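Local coordinates for protein BexL (PDB 4XRW) that probably catalyses cyclisation and aromatisation of a nascent polyketide chain, as a di-domain aromatase/cyclase of the type II polyketide synthase that makes BE-7585A, at residues G216-M222 / T234-C240; V188-V192 / R263-A267; P104-E108 / Y131-G135; N81-R85 / F97-V101; I28-A32 / K160-E164. All coordinates share one frame; numbering follows the deposited sequence.

Interaction 1: G216-M222 / T234-C240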
# COMPACT_ATOMS: atom_id res chain seq x y z
N GLY A 216 -6.23 -9.20 12.29
CA GLY A 216 -5.18 -9.07 11.29
C GLY A 216 -5.25 -7.83 10.40
O GLY A 216 -4.48 -7.68 9.46
N LEU A 217 -6.18 -6.94 10.69
CA LEU A 217 -6.24 -5.65 10.01
C LEU A 217 -6.17 -4.59 11.09
O LEU A 217 -7.06 -4.50 11.93
CB LEU A 217 -7.53 -5.54 9.19
CG LEU A 217 -7.67 -4.33 8.28
CD1 LEU A 217 -6.48 -4.10 7.40
CD2 LEU A 217 -8.93 -4.53 7.39
N GLN A 218 -5.11 -3.79 11.08
CA GLN A 218 -4.84 -2.84 12.16
C GLN A 218 -4.76 -1.40 11.64
O GLN A 218 -4.22 -1.18 10.53
CB GLN A 218 -3.52 -3.19 12.83
CG GLN A 218 -3.44 -4.53 13.49
CD GLN A 218 -2.08 -4.80 14.07
OE1 GLN A 218 -1.07 -4.31 13.57
NE2 GLN A 218 -2.04 -5.55 15.16
N VAL A 219 -5.28 -0.44 12.43
CA VAL A 219 -5.03 0.96 12.22
C VAL A 219 -4.15 1.37 13.39
O VAL A 219 -4.57 1.36 14.54
CB VAL A 219 -6.32 1.79 12.14
CG1 VAL A 219 -5.98 3.25 11.94
CG2 VAL A 219 -7.18 1.27 11.00
N LEU A 220 -2.90 1.65 13.08
CA LEU A 220 -1.89 1.92 14.12
C LEU A 220 -1.61 3.40 14.11
O LEU A 220 -1.08 3.93 13.15
CB LEU A 220 -0.64 1.10 13.87
CG LEU A 220 0.55 1.37 14.78
CD1 LEU A 220 0.14 1.17 16.24
CD2 LEU A 220 1.67 0.41 14.35
N ARG A 221 -2.02 4.07 15.18
CA ARG A 221 -1.65 5.43 15.40
C ARG A 221 -0.69 5.48 16.55
O ARG A 221 -0.92 4.85 17.59
CB ARG A 221 -2.87 6.30 15.69
CG ARG A 221 -3.80 6.35 14.52
CD ARG A 221 -5.06 7.15 14.89
NE ARG A 221 -4.77 8.57 15.13
CZ ARG A 221 -4.82 9.53 14.19
NH1 ARG A 221 -5.13 9.24 12.94
NH2 ARG A 221 -4.55 10.78 14.52
N MET A 222 0.42 6.18 16.35
CA MET A 222 1.39 6.26 17.44
C MET A 222 2.09 7.58 17.51
O MET A 222 2.23 8.28 16.53
CB MET A 222 2.38 5.12 17.35
CG MET A 222 3.12 4.99 16.10
SD MET A 222 4.03 3.41 16.16
CE MET A 222 5.71 4.00 16.19
N THR A 234 1.37 9.62 13.99
CA THR A 234 1.40 9.01 12.67
C THR A 234 0.49 7.80 12.61
O THR A 234 0.46 7.01 13.54
CB THR A 234 2.83 8.55 12.33
OG1 THR A 234 3.75 9.63 12.60
CG2 THR A 234 2.93 8.18 10.88
N GLU A 235 -0.24 7.65 11.49
CA GLU A 235 -1.12 6.51 11.30
C GLU A 235 -0.60 5.68 10.14
O GLU A 235 -0.18 6.22 9.12
CB GLU A 235 -2.54 6.98 11.01
CG GLU A 235 -3.56 5.86 10.78
CD GLU A 235 -4.92 6.40 10.36
OE1 GLU A 235 -5.66 6.92 11.25
OE2 GLU A 235 -5.25 6.32 9.13
N SER A 236 -0.65 4.37 10.32
CA SER A 236 -0.51 3.42 9.23
C SER A 236 -1.58 2.34 9.33
O SER A 236 -2.14 2.10 10.41
CB SER A 236 0.87 2.77 9.26
OG SER A 236 1.01 2.07 10.50
N VAL A 237 -1.85 1.68 8.21
CA VAL A 237 -2.75 0.54 8.20
C VAL A 237 -1.89 -0.70 7.91
O VAL A 237 -1.04 -0.66 7.01
CB VAL A 237 -3.86 0.71 7.14
CG1 VAL A 237 -4.64 -0.57 6.98
CG2 VAL A 237 -4.76 1.88 7.53
N ARG A 238 -2.03 -1.72 8.74
CA ARG A 238 -1.23 -2.93 8.63
C ARG A 238 -2.11 -4.16 8.40
O ARG A 238 -3.21 -4.28 8.94
CB ARG A 238 -0.37 -3.13 9.91
CG ARG A 238 0.25 -1.86 10.40
CD ARG A 238 1.50 -2.11 11.28
NE ARG A 238 1.16 -2.96 12.42
CZ ARG A 238 2.03 -3.41 13.32
NH1 ARG A 238 3.31 -3.12 13.20
NH2 ARG A 238 1.62 -4.15 14.33
N VAL A 239 -1.58 -5.06 7.60
CA VAL A 239 -2.16 -6.35 7.37
C VAL A 239 -1.19 -7.43 7.90
O VAL A 239 -0.04 -7.55 7.44
CB VAL A 239 -2.42 -6.58 5.88
CG1 VAL A 239 -3.19 -7.85 5.71
CG2 VAL A 239 -3.20 -5.39 5.24
N CYS A 240 -1.70 -8.24 8.82
CA CYS A 240 -0.89 -9.18 9.60
C CYS A 240 -1.21 -10.64 9.22
O CYS A 240 -2.36 -11.07 9.22
CB CYS A 240 -1.14 -8.91 11.08
SG CYS A 240 -0.91 -7.16 11.50
O HOH W 1 1.92 4.41 12.36
O HOH W 2 4.60 8.91 15.09

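Interaction 2: V188-V192 / R263-A267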
# COMPACT_ATOMS: atom_id res chain seq x y z
N VAL A 188 9.11 -13.33 17.45
CA VAL A 188 9.55 -12.11 16.84
C VAL A 188 8.33 -11.39 16.21
O VAL A 188 8.10 -10.20 16.42
CB VAL A 188 10.61 -12.37 15.78
CG1 VAL A 188 11.08 -11.07 15.21
CG2 VAL A 188 11.80 -13.19 16.37
N TYR A 189 7.58 -12.15 15.44
CA TYR A 189 6.30 -11.67 14.88
C TYR A 189 5.42 -11.02 15.94
O TYR A 189 4.92 -9.91 15.74
CB TYR A 189 5.54 -12.83 14.24
CG TYR A 189 4.13 -12.49 13.79
CD1 TYR A 189 3.90 -11.99 12.50
CD2 TYR A 189 3.06 -12.63 14.64
CE1 TYR A 189 2.59 -11.66 12.08
CE2 TYR A 189 1.77 -12.31 14.24
CZ TYR A 189 1.54 -11.84 12.96
OH TYR A 189 0.26 -11.53 12.58
N ASP A 190 5.18 -11.73 17.06
CA ASP A 190 4.31 -11.22 18.11
C ASP A 190 4.79 -9.89 18.64
O ASP A 190 3.99 -9.02 18.96
CB ASP A 190 4.19 -12.19 19.29
CG ASP A 190 3.33 -13.44 18.98
OD1 ASP A 190 2.57 -13.47 17.98
OD2 ASP A 190 3.41 -14.40 19.78
N PHE A 191 6.10 -9.71 18.78
CA PHE A 191 6.62 -8.43 19.25
C PHE A 191 6.22 -7.26 18.32
O PHE A 191 5.87 -6.18 18.78
CB PHE A 191 8.16 -8.49 19.39
CG PHE A 191 8.77 -7.23 19.92
CD1 PHE A 191 9.13 -6.18 19.08
CD2 PHE A 191 9.01 -7.09 21.28
CE1 PHE A 191 9.69 -5.03 19.57
CE2 PHE A 191 9.57 -5.94 21.78
CZ PHE A 191 9.93 -4.91 20.93
N VAL A 192 6.31 -7.49 17.02
CA VAL A 192 5.97 -6.43 16.03
C VAL A 192 4.43 -6.29 15.83
O VAL A 192 3.91 -5.19 15.63
CB VAL A 192 6.66 -6.69 14.69
CG1 VAL A 192 6.39 -5.59 13.77
CG2 VAL A 192 8.20 -6.81 14.91
N ARG A 263 7.16 -3.58 4.85
CA ARG A 263 6.87 -4.97 5.05
C ARG A 263 7.86 -5.52 6.10
O ARG A 263 9.07 -5.31 5.98
CB ARG A 263 6.99 -5.70 3.72
CG ARG A 263 6.94 -7.20 3.78
CD ARG A 263 7.04 -7.73 2.36
NE ARG A 263 6.75 -9.16 2.26
CZ ARG A 263 5.96 -9.71 1.34
NH1 ARG A 263 5.33 -8.96 0.43
NH2 ARG A 263 5.78 -11.03 1.34
N TRP A 264 7.32 -6.19 7.10
CA TRP A 264 8.11 -6.99 8.04
C TRP A 264 7.99 -8.44 7.60
O TRP A 264 6.88 -8.92 7.35
CB TRP A 264 7.60 -6.87 9.48
CG TRP A 264 7.56 -5.48 10.06
CD1 TRP A 264 6.52 -4.59 9.99
CD2 TRP A 264 8.58 -4.83 10.81
NE1 TRP A 264 6.84 -3.43 10.63
CE2 TRP A 264 8.11 -3.56 11.15
CE3 TRP A 264 9.86 -5.21 11.22
CZ2 TRP A 264 8.87 -2.65 11.88
CZ3 TRP A 264 10.61 -4.30 11.97
CH2 TRP A 264 10.12 -3.05 12.28
N ASP A 265 9.11 -9.17 7.53
CA ASP A 265 9.11 -10.59 7.22
C ASP A 265 9.88 -11.34 8.29
O ASP A 265 10.88 -10.85 8.79
CB ASP A 265 9.70 -10.87 5.84
CG ASP A 265 8.79 -10.39 4.72
OD1 ASP A 265 7.75 -11.05 4.46
OD2 ASP A 265 9.12 -9.35 4.12
N PHE A 266 9.36 -12.50 8.66
CA PHE A 266 9.96 -13.34 9.70
C PHE A 266 10.06 -14.71 9.10
O PHE A 266 9.07 -15.41 8.93
CB PHE A 266 9.13 -13.34 10.98
CG PHE A 266 8.71 -11.96 11.38
CD1 PHE A 266 9.56 -11.14 12.08
CD2 PHE A 266 7.46 -11.46 11.02
CE1 PHE A 266 9.18 -9.86 12.43
CE2 PHE A 266 7.07 -10.17 11.37
CZ PHE A 266 7.94 -9.37 12.08
N ALA A 267 11.28 -15.05 8.70
CA ALA A 267 11.54 -16.30 7.99
C ALA A 267 12.27 -17.29 8.91
O ALA A 267 13.32 -16.96 9.44
CB ALA A 267 12.36 -16.01 6.77

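Interaction 3: P104-E108 / Y131-G135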
# COMPACT_ATOMS: atom_id res chain seq x y z
N PRO A 104 -25.41 -4.15 -1.21
CA PRO A 104 -26.56 -3.46 -1.78
C PRO A 104 -26.32 -1.95 -1.73
O PRO A 104 -25.69 -1.45 -0.78
CB PRO A 104 -27.74 -3.88 -0.88
CG PRO A 104 -27.11 -4.55 0.32
CD PRO A 104 -25.79 -5.07 -0.12
N PRO A 105 -26.83 -1.22 -2.73
CA PRO A 105 -27.71 -1.69 -3.79
C PRO A 105 -26.98 -2.27 -5.03
O PRO A 105 -27.65 -2.50 -6.04
CB PRO A 105 -28.47 -0.42 -4.17
CG PRO A 105 -27.41 0.62 -4.07
CD PRO A 105 -26.58 0.23 -2.86
N VAL A 106 -25.67 -2.51 -4.96
CA VAL A 106 -24.96 -3.08 -6.10
C VAL A 106 -25.29 -4.58 -6.18
O VAL A 106 -25.05 -5.31 -5.23
CB VAL A 106 -23.44 -2.93 -6.01
CG1 VAL A 106 -22.77 -3.49 -7.24
CG2 VAL A 106 -23.05 -1.41 -5.82
N ALA A 107 -25.82 -4.99 -7.31
CA ALA A 107 -26.07 -6.40 -7.61
C ALA A 107 -24.84 -7.04 -8.23
O ALA A 107 -24.50 -8.19 -7.92
CB ALA A 107 -27.24 -6.56 -8.54
N GLU A 108 -24.19 -6.31 -9.13
CA GLU A 108 -22.87 -6.71 -9.59
C GLU A 108 -22.08 -5.53 -10.16
O GLU A 108 -22.62 -4.53 -10.62
CB GLU A 108 -22.96 -7.84 -10.61
CG GLU A 108 -23.78 -7.56 -11.84
CD GLU A 108 -23.55 -8.62 -12.92
OE1 GLU A 108 -24.28 -9.65 -12.93
OE2 GLU A 108 -22.62 -8.44 -13.75
N TYR A 131 -22.28 -2.39 -14.47
CA TYR A 131 -22.91 -2.65 -13.19
C TYR A 131 -24.41 -2.65 -13.27
O TYR A 131 -25.02 -2.09 -14.20
CB TYR A 131 -22.47 -1.62 -12.16
CG TYR A 131 -22.47 -0.23 -12.69
CD1 TYR A 131 -23.57 0.60 -12.52
CD2 TYR A 131 -21.39 0.25 -13.40
CE1 TYR A 131 -23.56 1.90 -13.04
CE2 TYR A 131 -21.37 1.50 -13.90
CZ TYR A 131 -22.45 2.32 -13.74
OH TYR A 131 -22.36 3.57 -14.28
N ARG A 132 -25.02 -3.25 -12.25
CA ARG A 132 -26.44 -3.08 -12.08
C ARG A 132 -26.82 -3.09 -10.62
O ARG A 132 -26.05 -3.52 -9.75
CB ARG A 132 -27.22 -4.14 -12.85
CG ARG A 132 -26.78 -5.56 -12.70
CD ARG A 132 -27.71 -6.49 -13.49
NE ARG A 132 -29.09 -6.37 -13.03
CZ ARG A 132 -30.04 -7.29 -13.20
NH1 ARG A 132 -29.78 -8.43 -13.82
NH2 ARG A 132 -31.27 -7.05 -12.74
N ALA A 133 -28.00 -2.59 -10.37
CA ALA A 133 -28.53 -2.44 -9.04
C ALA A 133 -29.41 -3.64 -8.72
O ALA A 133 -29.94 -4.29 -9.63
CB ALA A 133 -29.32 -1.11 -8.93
N VAL A 134 -29.56 -3.93 -7.44
CA VAL A 134 -30.39 -5.05 -7.02
C VAL A 134 -31.84 -4.72 -7.41
O VAL A 134 -32.33 -3.66 -7.08
CB VAL A 134 -30.25 -5.32 -5.51
CG1 VAL A 134 -31.27 -6.34 -5.06
CG2 VAL A 134 -28.82 -5.77 -5.17
N GLY A 135 -32.50 -5.60 -8.15
CA GLY A 135 -33.86 -5.31 -8.60
C GLY A 135 -34.00 -4.14 -9.56
O GLY A 135 -35.08 -3.57 -9.70

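Interaction 4: N81-R85 / F97-V101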
# COMPACT_ATOMS: atom_id res chain seq x y z
N ASN A 81 -11.17 -5.69 3.46
CA ASN A 81 -10.70 -6.51 2.35
C ASN A 81 -11.88 -7.08 1.56
O ASN A 81 -13.00 -7.19 2.07
CB ASN A 81 -9.75 -7.62 2.82
CG ASN A 81 -10.44 -8.82 3.41
OD1 ASN A 81 -11.05 -9.61 2.70
ND2 ASN A 81 -10.28 -9.00 4.70
N TRP A 82 -11.60 -7.38 0.30
CA TRP A 82 -12.58 -8.03 -0.58
C TRP A 82 -11.83 -8.84 -1.63
O TRP A 82 -10.61 -8.75 -1.75
CB TRP A 82 -13.50 -7.00 -1.24
CG TRP A 82 -12.86 -6.12 -2.25
CD1 TRP A 82 -12.81 -6.31 -3.60
CD2 TRP A 82 -12.21 -4.88 -1.99
NE1 TRP A 82 -12.15 -5.26 -4.20
CE2 TRP A 82 -11.77 -4.37 -3.22
CE3 TRP A 82 -11.94 -4.15 -0.82
CZ2 TRP A 82 -11.08 -3.17 -3.33
CZ3 TRP A 82 -11.26 -2.95 -0.93
CH2 TRP A 82 -10.84 -2.47 -2.18
N THR A 83 -12.55 -9.68 -2.36
CA THR A 83 -11.93 -10.49 -3.39
C THR A 83 -12.49 -10.09 -4.75
O THR A 83 -13.61 -9.53 -4.88
CB THR A 83 -12.15 -12.00 -3.14
OG1 THR A 83 -13.55 -12.25 -2.99
CG2 THR A 83 -11.44 -12.43 -1.88
N SER A 84 -11.66 -10.32 -5.74
CA SER A 84 -11.90 -9.98 -7.12
C SER A 84 -11.39 -11.12 -7.99
O SER A 84 -10.32 -11.72 -7.73
CB SER A 84 -11.18 -8.66 -7.47
OG SER A 84 -11.47 -8.22 -8.80
N ARG A 85 -12.14 -11.42 -9.03
CA ARG A 85 -11.72 -12.37 -10.05
C ARG A 85 -11.30 -11.62 -11.28
O ARG A 85 -12.02 -10.74 -11.74
CB ARG A 85 -12.85 -13.34 -10.39
CG ARG A 85 -12.47 -14.37 -11.42
CD ARG A 85 -13.60 -15.35 -11.64
NE ARG A 85 -13.17 -16.47 -12.45
CZ ARG A 85 -12.86 -17.67 -11.97
NH1 ARG A 85 -12.95 -17.94 -10.67
NH2 ARG A 85 -12.46 -18.62 -12.80
N PHE A 97 -12.02 -7.50 -14.64
CA PHE A 97 -12.13 -7.83 -13.22
C PHE A 97 -13.59 -7.86 -12.82
O PHE A 97 -14.43 -7.23 -13.47
CB PHE A 97 -11.33 -6.84 -12.36
CG PHE A 97 -11.70 -5.39 -12.58
CD1 PHE A 97 -12.64 -4.77 -11.78
CD2 PHE A 97 -11.06 -4.64 -13.57
CE1 PHE A 97 -12.97 -3.43 -11.95
CE2 PHE A 97 -11.37 -3.31 -13.73
CZ PHE A 97 -12.31 -2.70 -12.95
N HIS A 98 -13.88 -8.61 -11.77
CA HIS A 98 -15.24 -8.80 -11.30
C HIS A 98 -15.20 -8.88 -9.77
O HIS A 98 -14.55 -9.75 -9.21
CB HIS A 98 -15.86 -10.07 -11.89
CG HIS A 98 -15.50 -10.28 -13.34
ND1 HIS A 98 -16.23 -9.71 -14.37
CD2 HIS A 98 -14.49 -10.96 -13.92
CE1 HIS A 98 -15.68 -10.05 -15.52
NE2 HIS A 98 -14.63 -10.81 -15.28
N GLN A 99 -15.89 -7.94 -9.12
CA GLN A 99 -16.00 -7.90 -7.67
C GLN A 99 -16.84 -9.08 -7.19
O GLN A 99 -17.94 -9.28 -7.70
CB GLN A 99 -16.62 -6.55 -7.28
CG GLN A 99 -16.63 -6.17 -5.82
CD GLN A 99 -17.19 -4.77 -5.64
OE1 GLN A 99 -18.34 -4.59 -5.24
NE2 GLN A 99 -16.38 -3.76 -6.00
N GLU A 100 -16.34 -9.87 -6.24
CA GLU A 100 -17.03 -11.14 -5.91
C GLU A 100 -18.16 -11.03 -4.93
O GLU A 100 -19.09 -11.84 -5.00
CB GLU A 100 -16.05 -12.19 -5.37
CG GLU A 100 -14.98 -12.61 -6.37
CD GLU A 100 -14.25 -13.89 -5.97
OE1 GLU A 100 -14.04 -14.12 -4.77
OE2 GLU A 100 -13.90 -14.67 -6.90
N VAL A 101 -18.10 -10.06 -4.03
CA VAL A 101 -19.15 -9.83 -3.07
C VAL A 101 -19.49 -8.35 -3.21
O VAL A 101 -18.63 -7.49 -3.06
CB VAL A 101 -18.74 -10.16 -1.61
CG1 VAL A 101 -19.91 -10.00 -0.65
CG2 VAL A 101 -18.21 -11.57 -1.52
O HOH W 3 -15.77 -8.91 -3.29

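Interaction 5: I28-A32 / K160-E164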
# COMPACT_ATOMS: atom_id res chain seq x y z
N ILE A 28 -7.67 8.41 -19.29
CA ILE A 28 -6.64 9.39 -18.97
C ILE A 28 -5.39 9.05 -19.78
O ILE A 28 -5.21 7.90 -20.16
CB ILE A 28 -6.34 9.42 -17.46
CG1 ILE A 28 -5.73 10.76 -17.06
CG2 ILE A 28 -5.45 8.25 -17.07
CD1 ILE A 28 -5.84 11.08 -15.61
N LEU A 29 -4.55 10.06 -20.06
CA LEU A 29 -3.26 9.82 -20.70
C LEU A 29 -2.21 9.73 -19.63
O LEU A 29 -2.24 10.50 -18.67
CB LEU A 29 -2.91 10.94 -21.69
CG LEU A 29 -3.88 11.18 -22.84
CD1 LEU A 29 -3.51 12.47 -23.57
CD2 LEU A 29 -3.90 10.00 -23.81
N VAL A 30 -1.27 8.80 -19.80
CA VAL A 30 -0.21 8.57 -18.82
C VAL A 30 1.17 8.57 -19.52
O VAL A 30 1.33 7.93 -20.55
CB VAL A 30 -0.41 7.23 -18.07
CG1 VAL A 30 0.77 6.94 -17.15
CG2 VAL A 30 -1.74 7.23 -17.30
N ASP A 31 2.15 9.27 -18.95
CA ASP A 31 3.45 9.42 -19.60
C ASP A 31 4.41 8.28 -19.23
O ASP A 31 5.49 8.49 -18.67
CB ASP A 31 4.07 10.78 -19.27
CG ASP A 31 3.24 11.95 -19.80
OD1 ASP A 31 2.56 11.79 -20.85
OD2 ASP A 31 3.27 13.03 -19.18
N ALA A 32 3.97 7.07 -19.55
CA ALA A 32 4.81 5.88 -19.52
C ALA A 32 4.33 4.99 -20.66
O ALA A 32 3.23 5.17 -21.17
CB ALA A 32 4.71 5.15 -18.17
N LYS A 160 -2.27 8.22 -12.86
CA LYS A 160 -1.38 9.05 -13.66
C LYS A 160 -0.30 9.70 -12.78
O LYS A 160 0.88 9.63 -13.09
CB LYS A 160 -2.18 10.13 -14.39
CG LYS A 160 -1.35 11.15 -15.15
CD LYS A 160 -2.25 12.22 -15.79
CE LYS A 160 -1.41 13.29 -16.53
NZ LYS A 160 -0.46 12.66 -17.52
N HIS A 161 -0.72 10.33 -11.68
CA HIS A 161 0.22 11.00 -10.78
C HIS A 161 1.29 10.04 -10.27
O HIS A 161 2.50 10.32 -10.33
CB HIS A 161 -0.55 11.60 -9.61
CG HIS A 161 0.30 12.33 -8.64
ND1 HIS A 161 0.64 13.66 -8.80
CD2 HIS A 161 0.89 11.93 -7.48
CE1 HIS A 161 1.39 14.04 -7.79
NE2 HIS A 161 1.56 13.02 -6.97
N ASN A 162 0.86 8.88 -9.79
CA ASN A 162 1.79 7.93 -9.19
C ASN A 162 2.62 7.15 -10.19
O ASN A 162 3.80 6.90 -9.93
CB ASN A 162 1.02 6.98 -8.29
CG ASN A 162 0.40 7.69 -7.14
OD1 ASN A 162 1.03 8.52 -6.51
ND2 ASN A 162 -0.87 7.42 -6.90
N VAL A 163 2.04 6.77 -11.32
CA VAL A 163 2.81 6.00 -12.30
C VAL A 163 3.96 6.87 -12.76
O VAL A 163 5.08 6.39 -12.92
CB VAL A 163 1.96 5.55 -13.53
CG1 VAL A 163 2.85 5.07 -14.67
CG2 VAL A 163 1.01 4.43 -13.13
N GLU A 164 3.70 8.15 -12.96
CA GLU A 164 4.75 9.05 -13.45
C GLU A 164 5.87 9.25 -12.40
O GLU A 164 7.01 9.57 -12.75
CB GLU A 164 4.12 10.37 -13.90
CG GLU A 164 3.40 10.19 -15.26
CD GLU A 164 2.49 11.36 -15.68
OE1 GLU A 164 2.51 12.45 -15.07
OE2 GLU A 164 1.73 11.16 -16.67

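Interaction 1: G216-M222 / T234-C240
G216-M222 and T234-C240 run antiparallel, their strand axes 4.7 Å apart with N-to-C directions at 160°. Q218, L220 and M222 form hydrogen-bonded pairs with R238, S236 and T234, each closed by two backbone bonds, while L217, V219 and R221 make non-hydrogen-bonded pairs with V239, V237 and E235. At the open end a further bond, C240 N to G216 O, extends the ladder. The segments form a beta hairpin in the seven-stranded antiparallel sheet of the second helix-grip domain. On the face of Q218 and R238, the arginine grips the amide side-on: R238 NE and R238 NH2 both reach Q218 OE1 at 2.8 Å. A bend of R238 at chi3 turns both nitrogens toward that oxygen. The amide and guanidinium planes lie 3° apart, and NE approaches almost in line with the C=O. Q218 NE2, bonded to E212 OE1 and D193 O, probably helps hold the amide. L220 CD2 lies over one guanidinium face, offset toward its rim, 3.9 Å from R238 NE. On the other face, R221 NH1 makes a salt bridge of 2.9 Å to E235 OE1 from above the carboxylate plane, the flat groups 73° apart. E235 OE2 turns instead to T251 OG1.

Interaction 2: V188-V192 / R263-A267
F266 presents one ring face to the backbone of the helix: Y189 CA stands 3.9 Å from the ring centroid, nearly along the ring normal, a CH-pi contact centred on the ring. V188, Y189 and V192 all touch the same phenyl group from the helix side. V188 CG1 reaches F266 CD1 at 3.5 Å, and V192 CG2 lies 3.8 Å from F266 CZ, obliquely. The Y189 ring is turned 85° against that of F266, with centroids 5.9 Å apart; Y189 CD1 meets F266 CE2 at 3.8 Å. V192 divides its two methyls between two aromatic residues. With CG1 anti to the backbone N (chi1 -176°), V192 CG1 stands 3.6 Å from the centroid of the W264 five-membered ring, 5° off the normal, a second CH-pi contact, while CG2 goes to F266. The five touching residues are buried, and the contact between the segments is apolar. I246 of strand 245-250 adds to the packing against Y189, V192 and W264, and T317 and L318 of helix 299-326 meet the indole. The short helix 185-193 lies against the concave, helix-bearing face of the sheet, consistent with the helix-grip fold of the polyketide cyclase family.

Interaction 3: P104-E108 / Y131-G135
R132 O receives A107 N at 2.9 Å and, more weakly, E108 N at 3.4 Å, so two consecutive residues face one carbonyl. The tight part of the contact lies in this backbone. On one side V134 N donates to P105 O at 2.8 Å; on the other R132 N donates to E108 O at 3.2 Å. Close by, A133 CA lies 3.1 Å from P105 O in a CA-H...O contact. The register shifts by one residue between the V106-A133 and E108-R132 pairs; with A107 and E108 both opposite R132, this is a classic beta bulge in the hairpin of strands 106-117 and 123-133, within the first helix-grip domain. Along the exposed side the contacts are sparser. A107 CB meets V134 CG2 at 3.8 Å, and E108 and R132 touch through their aliphatic parts, E108 CG to R132 CG at 3.7 Å. Their charged ends do not meet: E108 OE1 and R132 NH1 are 5.7 Å apart, and the R132 chain, bent at chi3, carries NH2 to a salt bridge with D136. Toward the interior, V106 and A133 pack on I144 of helix 138-166, while Y131 sends its hydroxyl to D145 on the same helix.

Interaction 4: N81-R85 / F97-V101
T83 and E100 meet through both side chain and backbone. T83 OG1 donates to E100 OE1 at 2.6 Å, reaching the carboxylate on its anti side and 27° out of its plane, while E100 N donates to T83 O at 3.1 Å, nearly straight. The threonine hydroxyl lies between its own backbone N and carbonyl carbon (chi1 54°), directed at the glutamate; E100, extended beyond CG, reaches across to it. T83 O has a second donor: water 3 stands 2.8 Å from T83 O and accepts from V101 N at 2.7 Å, bridging the segments just beyond the last direct backbone bond, E100 N to T83 O. The regular ladder is short. R85 and H98 form the hydrogen-bonded pair, with R85 N to H98 O at 2.9 Å and H98 N to R85 O at 2.8 Å, the latter in the carbonyl plane but bent at the hydrogen to 132°. S84 and Q99 make the adjoining non-hydrogen-bonded pair.

In the second shell, R68 NE forms a salt bridge with E100 OE2, so the carboxylate is held by both its oxygens. H98 NE2 is bonded to E87 OE1, and Q99 OE1 to S102 OG. The ring of W82 meets Q99 CG obliquely at 4.4 Å, and the W82 side chain is about 4 Å from a bound MES molecule, probably from crystallisation. Strands 80-89 and 94-99 form a hairpin of the first domain's antiparallel sheet, flanked by strand 67-73 beside W82 and S84 and by strand 106-117 beside F97 and Q99.

Interaction 5: I28-A32 / K160-E164
E164 OE2 accepts two hydrogen bonds, one from each segment. D31 N reaches it across the contact at 3.0 Å, on the anti side and 21° out of the carboxylate plane; K160 NZ, one helical turn earlier, meets the syn lone pair of E164 OE2 at 2.8 Å in a salt bridge. The ammonium also bonds to L29 O at 3.0 Å from above the carbonyl plane. K160 runs extended until chi4, where a turn to 54° brings NZ between its two acceptors. D31 OD2 lies 3.5 Å from E164 OE2 with the carboxylate planes nearly parallel, a like-charge approach that K160 NZ, 4.1 Å from D31 OD2, probably eases. The chain leaves the strand through an inverse gamma turn with D31 at its middle. Beside this polar group the contact becomes apolar: V30 CG1 meets V163 CG1 at 3.7 Å, nearly at a right angle, while A32 CB touches the same V163 methyl. I28 CD1 rests against the aliphatic part of K160. The strand and helix axes point nearly the same way, 8° apart. The long helix 138-166 thus packs against edge strand 22-30 of this helix-grip domain, with V37 and L40 of helix 34-42 joining the valines.

Overall arrangement
The five contacts sample both halves of a di-domain protein whose two sheets share the strand order 1-7-6-5-4-3-2. Interactions 3, 4 and 5 belong to the first domain: interactions 3 and 4, with centres 14 Å apart, adjoin in sequence through neighbouring strands, and both are nested within the chain loop closed by interaction 5. Interactions 1 and 2 belong to the second and touch directly, R238 NH2 lying 2.8 Å from V192 O in a probable hydrogen bond that ties hairpin to helix. Across the domains, interactions 1 and 4 come to about 5 Å between nearest atoms without touching. The bound MES lies beside interaction 4 and may mark a pocket.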